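Local coordinates for pyruvate kinase (Pyrobaculum aerophilum, PDB 3QTG) that catalyses the last step of glycolysis, the transfer of phosphate from phosphoenolpyruvate to ADP to give pyruvate and ATP, and works as a homotetramer, at the interface of chains A and B and the interface of chains A and C. Sequence-based numbering; all coordinates share one arbitrary frame. Chains: chain A/B/C, Pyruvate kinase.

Contact 1: the interface of chains A and B. Residues chain A 305-306, 309, 337, 340-341, 344; chain B 263-265, 267.
B:Asp264 and B:Pro267 do most of the work here, one in the short 3-10 turn 263-265 of chain B, the other at the start of helix 266-279, both pushed against helices 302-313 and 331-343 of chain A. B:Asp264 buries 111 Å². Its CG sits in the crowded position between backbone N and carbonyl carbon (chi1 63°), which lifts the carboxylate towards the end of helix 331-343. There the amide nitrogen ND2 of A:Asn344 donates to carboxylate oxygen OD2 of B:Asp264 at 2.7 Å, coming from above the carboxylate plane in a bent bond. The same ND2 also donates to the backbone O of A:Arg340 at 2.8 Å, which steadies the amide. The A:Arg340 guanidinium lies over the A:Trp337 ring instead of pairing with the acid; its NE stays 5.3 Å from B:Asp264 OD2, where its charge may still favour the ionised carboxylate. Next to this, the CD1 tip of A:Ile305 meets B:Leu263 CB at 3.6 Å, the two side chains crossing at about a right angle. B:Pro267 faces A:Phe309, whose CG is anti to its backbone N (chi1 180°). Proline CB stands over the centre of the A:Phe309 ring, 3.5 Å above its plane, in a CH-pi contact.

Contact 2: the interface of chains A and B. Residues chain A 303-304, 306-307; chain B 303-304, 306-307.
At the centre of this patch two alanines meet across the two-fold axis, A:Ala303 CB lying 3.9 Å from B:Ala303 CB where the paired helices 302-313 of the two chains come together. Each methyl also rests against the aliphatic part of the opposing glutamate: A:Ala303 CB is 3.8 Å from B:Glu304 CG, and the twin contact repeats it. Beyond CG both glutamate chains run extended, carrying their carboxylates away from the alanine pair. Further out, the polar rim is built from Asn306 of one chain against Asp307 of the other, in two symmetric copies. A:Asp307 has CG anti to its backbone N (chi1 -168°), which brings its carboxylate obliquely across the B:Asn306 side chain, with the carboxylate and amide planes 27° apart. Contact is by packing: A:Asp307 CG lies 3.9 Å from B:Asn306 CB, and carboxylate oxygen OD2 of A:Asp307 faces the amide oxygen OD1 of B:Asn306 at 3.5 Å, with no bond between them. An alanine in place of A:Asp307 would probably loosen the rim, since the carboxylate that packs on B:Asn306 would be gone. In the twin, B:Asp307 adopts nearly the same torsion (chi1 -173°), and its carboxylate oxygen OD1 touches A:Asn306 CB at 3.6 Å.

Contact 3: the interface of chains A and C. Residues chain A 358-359, 361-362, 455; chain C 369, 372-373, 461.
C:Leu461, the C-terminal residue, is the plug of the packed side, burying 86 Å² against chain A. Its CG is anti to the carbonyl carbon (chi1 -50°), and the CD1 branch reaches between two chain A residues. C:Leu461 CD1 lies 3.7 Å from A:Arg359 CG, on the aliphatic part of an arginine whose chain bends at chi3. C:Leu461 CD1 also stands over one face of the A:His455 imidazole, offset towards the rim, 3.8 Å from A:His455 CE1. The histidine is backed in turn by A:Phe362: A:His455 CD2 lies over a face of the A:Phe362 ring, offset towards the rim. Nearer the start of helix 358-373, C:Leu461 CB meets A:Ser358 CB at 4.0 Å.

The opposite side is looser. A:Ser358 OG reaches chain C through a water, 2.7 Å from OG, which also pairs with the terminal carboxylate oxygen OXT of C:Leu461 at 2.7 Å and, at a longer distance, with the backbone O of C:Leu373. A:Arg361 extends past C:Asp372 without a salt bridge, its NH1 5.0 Å from carboxylate oxygen OD1, so any attraction is probably long-range. By anchoring the chain end of one subunit on its neighbour, the contact helps join subunits in the homotetramer.

Contact 1: the interface of chains A and B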
loop_
_atom_site.group_PDB
_atom_site.type_symbol
_atom_site.label_atom_id
_atom_site.label_comp_id
_atom_site.label_asym_id
_atom_site.label_seq_id
_atom_site.Cartn_x
_atom_site.Cartn_y
_atom_site.Cartn_z
ATOM N N ILE A 305 32.080 -11.160 12.545
ATOM C CA ILE A 305 31.064 -10.384 13.262
ATOM C C ILE A 305 30.012 -9.819 12.288
ATOM O O ILE A 305 28.829 -10.002 12.502
ATOM C CB ILE A 305 31.702 -9.253 14.129
ATOM C CG1 ILE A 305 32.489 -9.869 15.302
ATOM C CG2 ILE A 305 30.641 -8.264 14.615
ATOM C CD1 ILE A 305 33.622 -9.021 15.817
ATOM N N ASN A 306 30.435 -9.146 11.222
ATOM C CA ASN A 306 29.467 -8.690 10.216
ATOM C C ASN A 306 28.609 -9.835 9.614
ATOM O O ASN A 306 27.394 -9.679 9.463
ATOM C CB ASN A 306 30.144 -7.875 9.120
ATOM C CG ASN A 306 30.638 -6.525 9.613
ATOM O OD1 ASN A 306 31.822 -6.186 9.475
ATOM N ND2 ASN A 306 29.738 -5.738 10.175
ATOM N N PHE A 309 26.105 -10.970 12.180
ATOM C CA PHE A 309 25.166 -9.884 12.367
ATOM C C PHE A 309 24.148 -9.907 11.210
ATOM O O PHE A 309 22.967 -9.918 11.449
ATOM C CB PHE A 309 25.883 -8.534 12.478
ATOM C CG PHE A 309 24.949 -7.367 12.664
ATOM C CD1 PHE A 309 24.618 -6.922 13.945
ATOM C CD2 PHE A 309 24.380 -6.731 11.563
ATOM C CE1 PHE A 309 23.751 -5.846 14.119
ATOM C CE2 PHE A 309 23.495 -5.659 11.723
ATOM C CZ PHE A 309 23.183 -5.218 12.999
ATOM N N TRP A 337 30.810 -14.939 22.272
ATOM C CA TRP A 337 30.786 -13.998 21.147
ATOM C C TRP A 337 29.540 -14.099 20.257
ATOM O O TRP A 337 29.029 -13.076 19.800
ATOM C CB TRP A 337 32.053 -14.120 20.314
ATOM C CG TRP A 337 33.116 -13.199 20.790
ATOM C CD1 TRP A 337 34.199 -13.516 21.573
ATOM C CD2 TRP A 337 33.200 -11.794 20.542
ATOM N NE1 TRP A 337 34.948 -12.399 21.811
ATOM C CE2 TRP A 337 34.363 -11.325 21.196
ATOM C CE3 TRP A 337 32.413 -10.885 19.820
ATOM C CZ2 TRP A 337 34.762 -9.982 21.152
ATOM C CZ3 TRP A 337 32.804 -9.543 19.782
ATOM C CH2 TRP A 337 33.971 -9.107 20.445
ATOM N N ARG A 340 26.709 -12.362 22.330
ATOM C CA ARG A 340 27.018 -10.939 22.385
ATOM C C ARG A 340 26.653 -10.227 21.067
ATOM O O ARG A 340 26.001 -9.188 21.091
ATOM C CB ARG A 340 28.504 -10.768 22.689
ATOM C CG ARG A 340 28.935 -9.352 22.992
ATOM C CD ARG A 340 30.461 -9.273 23.126
ATOM N NE ARG A 340 31.043 -10.470 23.753
ATOM C CZ ARG A 340 32.223 -10.497 24.372
ATOM N NH1 ARG A 340 32.953 -9.383 24.455
ATOM N NH2 ARG A 340 32.674 -11.633 24.917
ATOM N N ILE A 341 27.074 -10.787 19.930
ATOM C CA ILE A 341 26.727 -10.234 18.600
ATOM C C ILE A 341 25.222 -10.152 18.390
ATOM O O ILE A 341 24.724 -9.170 17.849
ATOM C CB ILE A 341 27.355 -11.039 17.423
ATOM C CG1 ILE A 341 28.892 -10.944 17.456
ATOM C CG2 ILE A 341 26.782 -10.543 16.043
ATOM C CD1 ILE A 341 29.619 -12.031 16.664
ATOM N N ASN A 344 23.171 -7.326 19.714
ATOM C CA ASN A 344 23.295 -6.087 18.951
ATOM C C ASN A 344 22.421 -6.028 17.704
ATOM O O ASN A 344 22.272 -4.957 17.118
ATOM C CB ASN A 344 24.752 -5.859 18.540
ATOM C CG ASN A 344 25.628 -5.508 19.711
ATOM O OD1 ASN A 344 25.689 -4.345 20.134
ATOM N ND2 ASN A 344 26.302 -6.523 20.270
ATOM N N LEU B 263 33.736 -4.084 18.779
ATOM C CA LEU B 263 33.736 -4.821 17.514
ATOM C C LEU B 263 32.301 -5.228 17.113
ATOM O O LEU B 263 31.907 -5.103 15.951
ATOM C CB LEU B 263 34.671 -6.035 17.628
ATOM C CG LEU B 263 36.192 -5.818 17.767
ATOM C CD1 LEU B 263 36.830 -6.924 18.623
ATOM C CD2 LEU B 263 36.865 -5.748 16.408
ATOM N N ASP B 264 31.516 -5.653 18.107
ATOM C CA ASP B 264 30.112 -6.062 17.931
ATOM C C ASP B 264 29.109 -4.909 17.737
ATOM O O ASP B 264 27.950 -5.144 17.363
ATOM C CB ASP B 264 29.673 -6.954 19.112
ATOM C CG ASP B 264 29.713 -6.216 20.468
ATOM O OD1 ASP B 264 30.692 -5.498 20.755
ATOM O OD2 ASP B 264 28.759 -6.353 21.258
ATOM N N ALA B 265 29.550 -3.678 17.997
ATOM C CA ALA B 265 28.692 -2.494 17.897
ATOM C C ALA B 265 28.763 -1.784 16.538
ATOM O O ALA B 265 27.895 -0.973 16.208
ATOM C CB ALA B 265 29.029 -1.500 19.027
ATOM N N PRO B 267 28.575 -2.854 13.206
ATOM C CA PRO B 267 27.545 -3.081 12.182
ATOM C C PRO B 267 26.289 -2.202 12.265
ATOM O O PRO B 267 25.768 -1.798 11.229
ATOM C CB PRO B 267 27.180 -4.561 12.379
ATOM C CG PRO B 267 28.437 -5.174 12.963
ATOM C CD PRO B 267 28.967 -4.119 13.874
#

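Contact 2: the interface of chains A and B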
loop_
_atom_site.group_PDB
_atom_site.type_symbol
_atom_site.label_atom_id
_atom_site.label_comp_id
_atom_site.label_asym_id
_atom_site.label_seq_id
_atom_site.Cartn_x
_atom_site.Cartn_y
_atom_site.Cartn_z
ATOM N N ALA A 303 35.062 -9.429 9.949
ATOM C CA ALA A 303 34.220 -9.958 8.881
ATOM C C ALA A 303 33.246 -11.011 9.414
ATOM O O ALA A 303 32.103 -11.057 8.976
ATOM C CB ALA A 303 35.072 -10.522 7.744
ATOM N N GLU A 304 33.707 -11.837 10.356
ATOM C CA GLU A 304 32.858 -12.857 10.990
ATOM C C GLU A 304 31.761 -12.246 11.842
ATOM O O GLU A 304 30.641 -12.745 11.851
ATOM C CB GLU A 304 33.687 -13.824 11.832
ATOM C CG GLU A 304 34.670 -14.633 10.991
ATOM C CD GLU A 304 35.525 -15.583 11.819
ATOM O OE1 GLU A 304 35.827 -15.267 12.985
ATOM O OE2 GLU A 304 35.882 -16.653 11.284
ATOM N N ASN A 306 30.435 -9.146 11.222
ATOM C CA ASN A 306 29.467 -8.690 10.216
ATOM C C ASN A 306 28.609 -9.835 9.614
ATOM O O ASN A 306 27.394 -9.679 9.463
ATOM C CB ASN A 306 30.144 -7.875 9.120
ATOM C CG ASN A 306 30.638 -6.525 9.613
ATOM O OD1 ASN A 306 31.822 -6.186 9.475
ATOM N ND2 ASN A 306 29.738 -5.738 10.175
ATOM N N ASP A 307 29.249 -10.966 9.301
ATOM C CA ASP A 307 28.571 -12.182 8.775
ATOM C C ASP A 307 27.444 -12.684 9.698
ATOM O O ASP A 307 26.300 -12.830 9.266
ATOM C CB ASP A 307 29.614 -13.277 8.531
ATOM C CG ASP A 307 29.083 -14.460 7.712
ATOM O OD1 ASP A 307 27.962 -14.392 7.157
ATOM O OD2 ASP A 307 29.820 -15.477 7.628
ATOM N N ALA B 303 33.804 -15.281 5.121
ATOM C CA ALA B 303 33.208 -14.203 5.908
ATOM C C ALA B 303 33.398 -12.837 5.228
ATOM O O ALA B 303 32.497 -12.017 5.258
ATOM C CB ALA B 303 33.747 -14.194 7.336
ATOM N N GLU B 304 34.548 -12.630 4.589
ATOM C CA GLU B 304 34.866 -11.373 3.885
ATOM C C GLU B 304 34.037 -11.183 2.626
ATOM O O GLU B 304 33.659 -10.061 2.286
ATOM C CB GLU B 304 36.355 -11.320 3.512
ATOM C CG GLU B 304 37.246 -10.904 4.664
ATOM C CD GLU B 304 38.713 -11.025 4.369
ATOM O OE1 GLU B 304 39.093 -11.686 3.378
ATOM O OE2 GLU B 304 39.499 -10.457 5.152
ATOM N N ASN B 306 30.996 -12.554 2.324
ATOM C CA ASN B 306 29.661 -12.254 2.867
ATOM C C ASN B 306 29.527 -10.787 3.276
ATOM O O ASN B 306 28.551 -10.138 2.944
ATOM C CB ASN B 306 29.313 -13.175 4.052
ATOM C CG ASN B 306 29.041 -14.625 3.622
ATOM O OD1 ASN B 306 29.613 -15.594 4.179
ATOM N ND2 ASN B 306 28.154 -14.785 2.650
ATOM N N ASP B 307 30.532 -10.281 3.977
ATOM C CA ASP B 307 30.623 -8.870 4.399
ATOM C C ASP B 307 30.581 -7.930 3.194
ATOM O O ASP B 307 29.814 -6.965 3.185
ATOM C CB ASP B 307 31.913 -8.689 5.211
ATOM C CG ASP B 307 32.055 -7.312 5.850
ATOM O OD1 ASP B 307 31.070 -6.524 5.925
ATOM O OD2 ASP B 307 33.204 -7.029 6.286
#

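Contact 3: the interface of chains A and C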
loop_
_atom_site.group_PDB
_atom_site.type_symbol
_atom_site.label_atom_id
_atom_site.label_comp_id
_atom_site.label_asym_id
_atom_site.label_seq_id
_atom_site.Cartn_x
_atom_site.Cartn_y
_atom_site.Cartn_z
ATOM N N SER A 358 -7.430 -19.999 8.362
ATOM C CA SER A 358 -7.998 -19.063 9.311
ATOM C C SER A 358 -7.103 -18.885 10.520
ATOM O O SER A 358 -7.010 -17.800 11.071
ATOM C CB SER A 358 -9.361 -19.573 9.783
ATOM O OG SER A 358 -10.369 -18.864 9.117
ATOM N N ARG A 359 -6.480 -19.970 10.949
ATOM C CA ARG A 359 -5.598 -19.920 12.102
ATOM C C ARG A 359 -4.385 -19.037 11.847
ATOM O O ARG A 359 -3.932 -18.336 12.756
ATOM C CB ARG A 359 -5.204 -21.324 12.545
ATOM C CG ARG A 359 -6.345 -22.074 13.217
ATOM C CD ARG A 359 -5.971 -23.529 13.509
ATOM N NE ARG A 359 -5.943 -24.300 12.269
ATOM C CZ ARG A 359 -5.144 -25.342 12.037
ATOM N NH1 ARG A 359 -4.304 -25.776 12.970
ATOM N NH2 ARG A 359 -5.199 -25.968 10.862
ATOM N N ARG A 361 -4.421 -16.379 9.752
ATOM C CA ARG A 361 -4.958 -15.011 9.825
ATOM C C ARG A 361 -5.101 -14.585 11.282
ATOM O O ARG A 361 -4.707 -13.490 11.624
ATOM C CB ARG A 361 -6.289 -14.867 9.074
ATOM C CG ARG A 361 -6.223 -15.422 7.665
ATOM C CD ARG A 361 -7.450 -15.093 6.794
ATOM N NE ARG A 361 -7.200 -15.539 5.426
ATOM C CZ ARG A 361 -6.701 -14.760 4.466
ATOM N NH1 ARG A 361 -6.417 -13.475 4.712
ATOM N NH2 ARG A 361 -6.489 -15.271 3.253
ATOM N N PHE A 362 -5.607 -15.469 12.140
ATOM C CA PHE A 362 -5.691 -15.186 13.584
ATOM C C PHE A 362 -4.319 -14.832 14.173
ATOM O O PHE A 362 -4.172 -13.792 14.841
ATOM C CB PHE A 362 -6.300 -16.379 14.338
ATOM C CG PHE A 362 -6.320 -16.227 15.851
ATOM C CD1 PHE A 362 -7.302 -15.472 16.474
ATOM C CD2 PHE A 362 -5.373 -16.869 16.640
ATOM C CE1 PHE A 362 -7.345 -15.355 17.858
ATOM C CE2 PHE A 362 -5.392 -16.764 18.016
ATOM C CZ PHE A 362 -6.389 -15.995 18.638
ATOM N N HIS A 455 -10.819 -19.856 20.414
ATOM C CA HIS A 455 -9.557 -19.176 20.661
ATOM C C HIS A 455 -9.829 -18.043 21.654
ATOM O O HIS A 455 -10.815 -17.319 21.535
ATOM C CB HIS A 455 -8.939 -18.649 19.361
ATOM C CG HIS A 455 -8.498 -19.727 18.415
ATOM N ND1 HIS A 455 -9.306 -20.789 18.057
ATOM C CD2 HIS A 455 -7.343 -19.892 17.734
ATOM C CE1 HIS A 455 -8.658 -21.573 17.217
ATOM N NE2 HIS A 455 -7.470 -21.043 16.992
ATOM N N LEU C 369 -9.800 -7.838 11.894
ATOM C CA LEU C 369 -9.778 -9.270 12.133
ATOM C C LEU C 369 -11.091 -9.950 11.748
ATOM O O LEU C 369 -11.092 -10.911 10.973
ATOM C CB LEU C 369 -9.427 -9.576 13.589
ATOM C CG LEU C 369 -9.388 -11.072 13.952
ATOM C CD1 LEU C 369 -8.285 -11.832 13.178
ATOM C CD2 LEU C 369 -9.249 -11.275 15.479
ATOM N N ASP C 372 -11.525 -10.037 8.042
ATOM C CA ASP C 372 -10.636 -11.032 7.432
ATOM C C ASP C 372 -11.066 -12.485 7.679
ATOM O O ASP C 372 -10.717 -13.363 6.900
ATOM C CB ASP C 372 -9.180 -10.819 7.881
ATOM C CG ASP C 372 -8.520 -9.609 7.208
ATOM O OD1 ASP C 372 -8.898 -9.294 6.043
ATOM O OD2 ASP C 372 -7.618 -8.972 7.828
ATOM N N LEU C 373 -11.832 -12.733 8.742
ATOM C CA LEU C 373 -12.353 -14.069 9.040
ATOM C C LEU C 373 -13.773 -14.310 8.555
ATOM O O LEU C 373 -14.285 -15.417 8.712
ATOM C CB LEU C 373 -12.312 -14.352 10.542
ATOM C CG LEU C 373 -10.969 -14.218 11.236
ATOM C CD1 LEU C 373 -11.180 -14.302 12.755
ATOM C CD2 LEU C 373 -9.987 -15.285 10.723
ATOM N N LEU C 461 -13.580 -19.682 14.707
ATOM C CA LEU C 461 -13.273 -19.468 13.292
ATOM C C LEU C 461 -14.247 -20.217 12.349
ATOM O O LEU C 461 -15.101 -20.999 12.799
ATOM C CB LEU C 461 -11.814 -19.831 12.987
ATOM C CG LEU C 461 -10.721 -19.238 13.891
ATOM C CD1 LEU C 461 -9.470 -20.089 13.811
ATOM C CD2 LEU C 461 -10.398 -17.827 13.515
ATOM O OXT LEU C 461 -14.227 -20.035 11.114
HETATM O O HOH W 1 -12.869 -18.078 9.946
#

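Contacts 1 and 2 are neighbouring patches of one two-fold interface between chains A and B, their C-alpha centres about 11 Å apart. They share A:Asn306, and helix 302-313 supplies residues to both, so the two patches probably form one stretch of the A-B interface, running outward from the axis. Contact 3 lies about 38 Å from contact 1 and about 41 Å from contact 2, on a separate face of chain A, where helix 358-373 of chain A meets the same helix and the C-terminal residue of chain C. Each subunit thus uses two distinct two-fold interfaces, which is consistent with the homotetramer of the deposited assembly.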